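Local structure of beta-1,4-exocellulase (4B4H) at residues 226-238 with 315-329. The protein probably hydrolyses beta-1,4 glycosidic bonds of cellulose as a cellobiohydrolase, of which this chain is the family 6 catalytic domain. Residues are numbered along the deposited sequence; the frame is centred on the assembly and turned at random.
Sequences TANYSATVEPYLD and SRIDRRIHPGNWCNQ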
ATOM      1  N   THR A 226       0.610   1.166  -1.592  1.00  5.34           N
ATOM      2  CA  THR A 226       0.952   0.499  -0.319  1.00  5.45           C
ATOM      3  C   THR A 226       1.428  -0.913  -0.603  1.00  5.74           C
ATOM      4  O   THR A 226       0.731  -1.685  -1.271  1.00  6.08           O
ATOM      5  CB  THR A 226      -0.216   0.440   0.681  1.00  5.43           C
ATOM      6  OG1 THR A 226      -0.826   1.720   0.782  1.00  5.47           O
ATOM      7  CG2 THR A 226       0.323   0.042   2.040  1.00  5.22           C
ATOM      8  N   ALA A 227       2.619  -1.233  -0.100  1.00  5.86           N
ATOM      9  CA  ALA A 227       3.277  -2.522  -0.351  1.00  6.19           C
ATOM     10  C   ALA A 227       3.516  -2.836  -1.835  1.00  6.41           C
ATOM     11  O   ALA A 227       3.813  -3.996  -2.189  1.00  6.90           O
ATOM     12  CB  ALA A 227       2.508  -3.662   0.313  1.00  6.08           C
ATOM     13  N   ASN A 228       3.408  -1.820  -2.695  1.00  6.67           N
ATOM     14  CA  ASN A 228       3.576  -2.030  -4.140  1.00  6.53           C
ATOM     15  C   ASN A 228       4.863  -1.377  -4.648  1.00  6.53           C
ATOM     16  O   ASN A 228       5.780  -1.083  -3.874  1.00  6.27           O
ATOM     17  CB  ASN A 228       2.328  -1.547  -4.935  1.00  6.82           C
ATOM     18  CG  ASN A 228       2.052  -2.364  -6.205  1.00  6.97           C
ATOM     19  OD1 ASN A 228       2.747  -2.234  -7.210  1.00  6.78           O
ATOM     20  ND2 ASN A 228       0.983  -3.170  -6.169  1.00  7.25           N
ATOM     21  N   TYR A 229       4.943  -1.215  -5.957  1.00  6.47           N
ATOM     22  CA  TYR A 229       6.237  -0.932  -6.591  1.00  6.50           C
ATOM     23  C   TYR A 229       6.160   0.157  -7.669  1.00  6.54           C
ATOM     24  O   TYR A 229       7.153   0.427  -8.339  1.00  6.22           O
ATOM     25  CB  TYR A 229       6.816  -2.219  -7.207  1.00  6.71           C
ATOM     26  CG  TYR A 229       7.029  -3.375  -6.241  1.00  6.59           C
ATOM     27  CD1 TYR A 229       6.017  -4.321  -5.995  1.00  6.72           C
ATOM     28  CD2 TYR A 229       8.252  -3.554  -5.593  1.00  6.71           C
ATOM     29  CE1 TYR A 229       6.212  -5.381  -5.116  1.00  6.84           C
ATOM     30  CE2 TYR A 229       8.442  -4.610  -4.716  1.00  6.72           C
ATOM     31  CZ  TYR A 229       7.427  -5.539  -4.499  1.00  6.90           C
ATOM     32  OH  TYR A 229       7.659  -6.584  -3.635  1.00  6.79           O
ATOM     33  N   SER A 230       4.995   0.782  -7.827  1.00  6.71           N
ATOM     34  CA  SER A 230       4.761   1.780  -8.867  1.00  7.17           C
ATOM     35  C   SER A 230       5.606   3.012  -8.578  1.00  7.27           C
ATOM     36  O   SER A 230       5.846   3.330  -7.410  1.00  7.12           O
ATOM     37  CB  SER A 230       3.273   2.118  -9.004  1.00  7.41           C
ATOM     38  OG  SER A 230       2.619   1.124  -9.796  1.00  7.58           O
ATOM     39  N   ALA A 231       6.115   3.639  -9.631  1.00  7.89           N
ATOM     40  CA  ALA A 231       7.054   4.746  -9.510  1.00  8.06           C
ATOM     41  C   ALA A 231       6.369   6.002  -8.979  1.00  8.34           C
ATOM     42  O   ALA A 231       5.250   6.299  -9.388  1.00  8.30           O
ATOM     43  CB  ALA A 231       7.718   5.020 -10.856  1.00  8.23           C
ATOM     44  N   THR A 232       7.045   6.732  -8.077  1.00  8.62           N
ATOM     45  CA  THR A 232       6.544   8.026  -7.591  1.00  9.04           C
ATOM     46  C   THR A 232       6.448   9.011  -8.758  1.00  9.39           C
ATOM     47  O   THR A 232       5.357   9.517  -9.058  1.00  9.03           O
ATOM     48  CB  THR A 232       7.438   8.613  -6.491  1.00  9.23           C
ATOM     49  OG1 THR A 232       7.546   7.691  -5.408  1.00  9.49           O
ATOM     50  CG2 THR A 232       6.826   9.886  -5.968  1.00  9.30           C
ATOM     51  N   VAL A 233       7.598   9.268  -9.391  1.00  9.59           N
ATOM     52  CA  VAL A 233       7.656   9.976 -10.678  1.00 10.53           C
ATOM     53  C   VAL A 233       8.453   9.105 -11.661  1.00 10.87           C
ATOM     54  O   VAL A 233       9.413   8.465 -11.268  1.00 11.76           O
ATOM     55  CB  VAL A 233       8.303  11.383 -10.564  1.00 10.57           C
ATOM     56  CG1 VAL A 233       8.308  12.081 -11.920  1.00 10.51           C
ATOM     57  CG2 VAL A 233       7.593  12.247  -9.519  1.00 10.35           C
ATOM     58  N   GLU A 234       8.015   9.043 -12.916  1.00 11.43           N
ATOM     59  CA  GLU A 234       8.843   8.487 -13.983  1.00 12.10           C
ATOM     60  C   GLU A 234       9.620   9.643 -14.618  1.00 13.14           C
ATOM     61  O   GLU A 234       9.033  10.450 -15.329  1.00 12.85           O
ATOM     62  CB  GLU A 234       7.987   7.766 -15.025  1.00 11.42           C
ATOM     63  CG  GLU A 234       7.488   6.391 -14.585  1.00 10.84           C
ATOM     64  CD  GLU A 234       8.515   5.281 -14.751  1.00 10.81           C
ATOM     65  OE1 GLU A 234       9.686   5.556 -15.106  1.00 10.64           O
ATOM     66  OE2 GLU A 234       8.143   4.108 -14.521  1.00 10.61           O
ATOM     67  N   PRO A 235      10.944   9.720 -14.363  1.00 14.39           N
ATOM     68  CA  PRO A 235      11.721  10.885 -14.791  1.00 15.38           C
ATOM     69  C   PRO A 235      11.788  11.062 -16.310  1.00 16.55           C
ATOM     70  O   PRO A 235      11.815  12.200 -16.791  1.00 17.10           O
ATOM     71  CB  PRO A 235      13.120  10.615 -14.214  1.00 15.56           C
ATOM     72  CG  PRO A 235      12.914   9.616 -13.133  1.00 15.27           C
ATOM     73  CD  PRO A 235      11.783   8.758 -13.629  1.00 14.51           C
ATOM     74  N   TYR A 236      11.777   9.957 -17.055  1.00 17.13           N
ATOM     75  CA  TYR A 236      12.059   9.992 -18.490  1.00 18.71           C
ATOM     76  C   TYR A 236      10.826   9.719 -19.349  1.00 19.75           C
ATOM     77  O   TYR A 236      10.913   9.626 -20.579  1.00 20.76           O
ATOM     78  CB  TYR A 236      13.218   9.034 -18.819  1.00 18.59           C
ATOM     79  CG  TYR A 236      14.385   9.191 -17.860  1.00 18.15           C
ATOM     80  CD1 TYR A 236      14.999  10.434 -17.678  1.00 18.46           C
ATOM     81  CD2 TYR A 236      14.863   8.109 -17.117  1.00 18.15           C
ATOM     82  CE1 TYR A 236      16.048  10.594 -16.787  1.00 18.64           C
ATOM     83  CE2 TYR A 236      15.919   8.260 -16.224  1.00 18.54           C
ATOM     84  CZ  TYR A 236      16.511   9.512 -16.064  1.00 18.52           C
ATOM     85  OH  TYR A 236      17.561   9.690 -15.181  1.00 18.46           O
ATOM     86  N   LEU A 237       9.671   9.615 -18.698  1.00 20.59           N
ATOM     87  CA  LEU A 237       8.438   9.308 -19.395  1.00 21.52           C
ATOM     88  C   LEU A 237       7.408  10.410 -19.194  1.00 22.02           C
ATOM     89  O   LEU A 237       7.153  10.846 -18.066  1.00 21.90           O
ATOM     90  CB  LEU A 237       7.893   7.966 -18.907  1.00 22.17           C
ATOM     91  CG  LEU A 237       7.498   6.900 -19.930  1.00 23.17           C
ATOM     92  CD1 LEU A 237       8.563   6.725 -21.001  1.00 22.90           C
ATOM     93  CD2 LEU A 237       7.266   5.587 -19.206  1.00 22.36           C
ATOM     94  N   ASP A 238       6.835  10.860 -20.305  1.00 22.90           N
ATOM     95  CA  ASP A 238       5.770  11.855 -20.316  1.00 23.59           C
ATOM     96  C   ASP A 238       4.532  11.172 -20.887  1.00 23.83           C
ATOM     97  O   ASP A 238       4.535  10.728 -22.035  1.00 23.43           O
ATOM     98  CB  ASP A 238       6.182  13.060 -21.174  1.00 24.83           C
ATOM     99  CG  ASP A 238       5.256  14.261 -21.002  1.00 25.15           C
ATOM    100  OD1 ASP A 238       4.099  14.213 -21.469  1.00 25.75           O
ATOM    101  OD2 ASP A 238       5.702  15.282 -20.428  1.00 26.19           O
ATOM    102  N   SER A 315      13.250   3.340 -20.959  1.00 14.11           N
ATOM    103  CA  SER A 315      13.217   4.647 -20.293  1.00 13.45           C
ATOM    104  C   SER A 315      12.565   4.610 -18.924  1.00 12.98           C
ATOM    105  O   SER A 315      12.788   5.504 -18.112  1.00 13.38           O
ATOM    106  CB  SER A 315      12.457   5.650 -21.155  1.00 13.60           C
ATOM    107  OG  SER A 315      13.186   5.940 -22.326  1.00 13.33           O
ATOM    108  N   ARG A 316      11.738   3.594 -18.684  1.00 12.41           N
ATOM    109  CA  ARG A 316      10.961   3.505 -17.444  1.00 11.71           C
ATOM    110  C   ARG A 316      11.753   2.922 -16.286  1.00 10.83           C
ATOM    111  O   ARG A 316      12.523   1.972 -16.465  1.00 10.87           O
ATOM    112  CB  ARG A 316       9.652   2.732 -17.648  1.00 11.55           C
ATOM    113  CG  ARG A 316       9.766   1.284 -18.112  1.00 11.92           C
ATOM    114  CD  ARG A 316       8.362   0.824 -18.457  1.00 11.96           C
ATOM    115  NE  ARG A 316       8.247  -0.502 -19.058  1.00 12.16           N
ATOM    116  CZ  ARG A 316       7.977  -1.618 -18.385  1.00 12.24           C
ATOM    117  NH1 ARG A 316       7.860  -1.601 -17.062  1.00 12.28           N
ATOM    118  NH2 ARG A 316       7.845  -2.763 -19.032  1.00 12.27           N
ATOM    119  N   ILE A 317      11.570   3.506 -15.105  1.00 10.74           N
ATOM    120  CA  ILE A 317      12.276   3.035 -13.915  1.00 10.05           C
ATOM    121  C   ILE A 317      11.561   1.832 -13.290  1.00  9.84           C
ATOM    122  O   ILE A 317      12.214   0.933 -12.813  1.00  9.61           O
ATOM    123  CB  ILE A 317      12.561   4.148 -12.882  1.00 10.60           C
ATOM    124  CG1 ILE A 317      11.270   4.724 -12.306  1.00 10.87           C
ATOM    125  CG2 ILE A 317      13.452   5.205 -13.526  1.00 10.51           C
ATOM    126  CD1 ILE A 317      11.458   5.475 -11.007  1.00 11.32           C
ATOM    127  N   ASP A 318      10.229   1.849 -13.287  1.00  9.63           N
ATOM    128  CA  ASP A 318       9.443   0.676 -12.912  1.00  9.32           C
ATOM    129  C   ASP A 318       9.614  -0.340 -14.031  1.00  9.47           C
ATOM    130  O   ASP A 318       9.024  -0.172 -15.113  1.00 10.17           O
ATOM    131  CB  ASP A 318       7.969   1.070 -12.749  1.00  9.27           C
ATOM    132  CG  ASP A 318       7.078  -0.081 -12.279  1.00  8.94           C
ATOM    133  OD1 ASP A 318       7.488  -1.268 -12.294  1.00  9.26           O
ATOM    134  OD2 ASP A 318       5.933   0.230 -11.897  1.00  8.32           O
ATOM    135  N   ARG A 319      10.420  -1.373 -13.774  1.00  9.38           N
ATOM    136  CA  ARG A 319      10.795  -2.357 -14.797  1.00  9.09           C
ATOM    137  C   ARG A 319       9.933  -3.617 -14.794  1.00  8.77           C
ATOM    138  O   ARG A 319      10.254  -4.604 -15.456  1.00  8.36           O
ATOM    139  CB  ARG A 319      12.265  -2.751 -14.664  1.00  9.59           C
ATOM    140  CG  ARG A 319      13.217  -1.576 -14.783  1.00 10.17           C
ATOM    141  CD  ARG A 319      14.637  -2.074 -15.006  1.00 10.80           C
ATOM    142  NE  ARG A 319      15.033  -3.047 -13.986  1.00 11.35           N
ATOM    143  CZ  ARG A 319      15.592  -2.738 -12.819  1.00 10.81           C
ATOM    144  NH1 ARG A 319      15.884  -1.469 -12.539  1.00 11.00           N
ATOM    145  NH2 ARG A 319      15.913  -3.688 -11.952  1.00 11.32           N
ATOM    146  N   ARG A 320       8.822  -3.593 -14.079  1.00  8.70           N
ATOM    147  CA  ARG A 320       7.991  -4.787 -13.998  1.00  8.69           C
ATOM    148  C   ARG A 320       7.428  -5.201 -15.360  1.00  8.56           C
ATOM    149  O   ARG A 320       7.365  -4.409 -16.286  1.00  8.63           O
ATOM    150  CB  ARG A 320       6.859  -4.552 -13.027  1.00  8.45           C
ATOM    151  CG  ARG A 320       7.301  -4.570 -11.583  1.00  8.77           C
ATOM    152  CD  ARG A 320       6.112  -4.323 -10.684  1.00  8.82           C
ATOM    153  NE  ARG A 320       5.639  -2.946 -10.770  1.00  9.04           N
ATOM    154  CZ  ARG A 320       4.535  -2.498 -10.180  1.00  9.01           C
ATOM    155  NH1 ARG A 320       3.745  -3.330  -9.497  1.00  8.72           N
ATOM    156  NH2 ARG A 320       4.203  -1.216 -10.290  1.00  9.02           N
ATOM    157  N   ILE A 321       6.982  -6.449 -15.463  1.00  8.26           N
ATOM    158  CA  ILE A 321       6.393  -6.913 -16.726  1.00  8.41           C
ATOM    159  C   ILE A 321       5.020  -6.267 -16.928  1.00  8.11           C
ATOM    160  O   ILE A 321       4.645  -5.916 -18.046  1.00  8.60           O
ATOM    161  CB  ILE A 321       6.311  -8.462 -16.809  1.00  8.44           C
ATOM    162  CG1 ILE A 321       7.729  -9.061 -16.723  1.00  8.61           C
ATOM    163  CG2 ILE A 321       5.608  -8.912 -18.090  1.00  8.65           C
ATOM    164  CD1 ILE A 321       7.799 -10.571 -16.588  1.00  8.68           C
ATOM    165  N   HIS A 322       4.296  -6.091 -15.827  1.00  7.79           N
ATOM    166  CA  HIS A 322       2.927  -5.609 -15.840  1.00  7.72           C
ATOM    167  C   HIS A 322       2.647  -4.987 -14.502  1.00  7.62           C
ATOM    168  O   HIS A 322       3.142  -5.490 -13.498  1.00  7.19           O
ATOM    169  CB  HIS A 322       1.993  -6.791 -16.019  1.00  7.62           C
ATOM    170  CG  HIS A 322       0.568  -6.407 -16.269  1.00  7.59           C
ATOM    171  ND1 HIS A 322      -0.308  -6.180 -15.279  1.00  7.42           N
ATOM    172  CD2 HIS A 322      -0.135  -6.238 -17.462  1.00  7.51           C
ATOM    173  CE1 HIS A 322      -1.501  -5.860 -15.800  1.00  7.93           C
ATOM    174  NE2 HIS A 322      -1.401  -5.905 -17.132  1.00  7.58           N
ATOM    175  N   PRO A 323       1.855  -3.890 -14.458  1.00  8.08           N
ATOM    176  CA  PRO A 323       1.624  -3.246 -13.151  1.00  8.26           C
ATOM    177  C   PRO A 323       0.834  -4.085 -12.135  1.00  8.41           C
ATOM    178  O   PRO A 323       0.880  -3.791 -10.948  1.00  8.54           O
ATOM    179  CB  PRO A 323       0.898  -1.936 -13.508  1.00  8.42           C
ATOM    180  CG  PRO A 323       0.335  -2.150 -14.863  1.00  8.50           C
ATOM    181  CD  PRO A 323       1.211  -3.152 -15.563  1.00  8.11           C
ATOM    182  N   GLY A 324       0.154  -5.132 -12.596  1.00  8.63           N
ATOM    183  CA  GLY A 324      -0.527  -6.086 -11.719  1.00  8.60           C
ATOM    184  C   GLY A 324       0.373  -7.112 -11.026  1.00  8.74           C
ATOM    185  O   GLY A 324      -0.102  -7.934 -10.227  1.00  8.58           O
ATOM    186  N   ASN A 325       1.671  -7.084 -11.331  1.00  8.34           N
ATOM    187  CA  ASN A 325       2.630  -7.937 -10.621  1.00  8.20           C
ATOM    188  C   ASN A 325       3.063  -7.327  -9.280  1.00  8.23           C
ATOM    189  O   ASN A 325       3.858  -6.370  -9.241  1.00  7.90           O
ATOM    190  CB  ASN A 325       3.840  -8.244 -11.497  1.00  8.63           C
ATOM    191  CG  ASN A 325       3.510  -9.180 -12.647  1.00  8.43           C
ATOM    192  OD1 ASN A 325       2.466  -9.858 -12.640  1.00  8.82           O
ATOM    193  ND2 ASN A 325       4.426  -9.276 -13.611  1.00  8.29           N
ATOM    194  N   TRP A 326       2.545  -7.888  -8.192  1.00  8.01           N
ATOM    195  CA  TRP A 326       2.656  -7.290  -6.864  1.00  7.98           C
ATOM    196  C   TRP A 326       3.524  -8.028  -5.876  1.00  7.73           C
ATOM    197  O   TRP A 326       3.778  -7.517  -4.792  1.00  7.47           O
ATOM    198  CB  TRP A 326       1.261  -7.111  -6.251  1.00  8.20           C
ATOM    199  CG  TRP A 326       0.527  -8.419  -6.071  1.00  8.55           C
ATOM    200  CD1 TRP A 326      -0.408  -8.978  -6.926  1.00  8.38           C
ATOM    201  CD2 TRP A 326       0.668  -9.394  -4.976  1.00  8.34           C
ATOM    202  NE1 TRP A 326      -0.857 -10.186  -6.455  1.00  8.45           N
ATOM    203  CE2 TRP A 326      -0.253 -10.498  -5.295  1.00  8.43           C
ATOM    204  CE3 TRP A 326       1.426  -9.461  -3.803  1.00  8.46           C
ATOM    205  CZ2 TRP A 326      -0.388 -11.603  -4.470  1.00  8.64           C
ATOM    206  CZ3 TRP A 326       1.286 -10.581  -2.982  1.00  8.78           C
ATOM    207  CH2 TRP A 326       0.395 -11.631  -3.306  1.00  8.84           C
ATOM    208  N   CYS A 327       3.956  -9.246  -6.219  1.00  7.33           N
ATOM    209  CA  CYS A 327       4.617 -10.112  -5.227  1.00  7.61           C
ATOM    210  C   CYS A 327       6.124 -10.193  -5.398  1.00  7.64           C
ATOM    211  O   CYS A 327       6.619 -10.649  -6.439  1.00  8.00           O
ATOM    212  CB  CYS A 327       4.022 -11.531  -5.175  1.00  7.72           C
ATOM    213  SG  CYS A 327       4.684 -12.451  -3.789  1.00  7.93           S
ATOM    214  N   ASN A 328       6.833  -9.813  -4.331  1.00  7.57           N
ATOM    215  CA  ASN A 328       8.302  -9.894  -4.251  1.00  7.59           C
ATOM    216  C   ASN A 328       9.015  -9.587  -5.575  1.00  7.52           C
ATOM    217  O   ASN A 328       9.725 -10.441  -6.131  1.00  7.56           O
ATOM    218  CB  ASN A 328       8.721 -11.292  -3.728  1.00  7.27           C
ATOM    219  CG  ASN A 328       8.211 -11.578  -2.317  1.00  7.21           C
ATOM    220  OD1 ASN A 328       8.184 -10.700  -1.468  1.00  7.23           O
ATOM    221  ND2 ASN A 328       7.788 -12.824  -2.077  1.00  7.15           N
ATOM    222  N   GLN A 329       8.808  -8.378  -6.087  1.00  7.71           N
ATOM    223  CA  GLN A 329       9.156  -8.068  -7.470  1.00  7.52           C
ATOM    224  C   GLN A 329      10.659  -8.009  -7.760  1.00  7.66           C
ATOM    225  O   GLN A 329      11.398  -7.241  -7.138  1.00  7.64           O
ATOM    226  CB  GLN A 329       8.417  -6.801  -7.927  1.00  7.82           C
ATOM    227  CG  GLN A 329       6.945  -7.056  -8.205  1.00  7.87           C
ATOM    228  CD  GLN A 329       6.763  -8.031  -9.355  1.00  7.59           C
ATOM    229  OE1 GLN A 329       7.052  -7.695 -10.512  1.00  7.74           O
ATOM    230  NE2 GLN A 329       6.296  -9.244  -9.050  1.00  7.26           N
TER
HETATM  231  O   HOH W   1       0.385  -4.400  -8.356  1.00  9.15           O
HETATM  232  O   HOH W   2       5.124   2.824 -12.119  1.00 10.43           O
HETATM  233  O   HOH W   3      11.419   7.159 -16.497  1.00 14.31           O
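The R320 guanidinium lies with Y229 CB over the centre of one face and P323 CA, offset toward the rim, over the other. At the edge R320 grips D318 side-on, R320 NE meeting the syn lone pair of D318 OD1 at 2.9 Å and R320 NH2 meeting D318 OD2. NH2 also gives a weak bond to S230 OG, whose hydroxyl has its stronger partner in H188, a predicted substrate-binding residue. R320 NH1 bonds N325 O and, weakly, N228 OD1 at 2.7 Å; the bend at chi3 (-71°) turns the flat group so that one face meets Y229 CB. Cut back to an alanine, R320 would probably leave the D318 carboxylate without its ionic mate and N228 OD1 without this donor. The Y229 ring takes Q329 CB on one face, a CH-pi contact 3.7 Å from its centroid, and W326 O at its edge. Y229 OH accepts a weak bond from Q329 N and also hydrogen-bonds D359, the predicted proton acceptor. Farther along, the E234 carboxylate accepts from two consecutive backbone amides: E234 OE1 takes I317 N at 2.8 Å, nearly straight (171°), and OE2 more weakly D318 N. I317 CD1 packs on A231 CB. Two irregular loops thus meet beside the predicted substrate-binding residues N228 and W326, in the loop-enclosed active-site tunnel of a family 6 cellobiohydrolase.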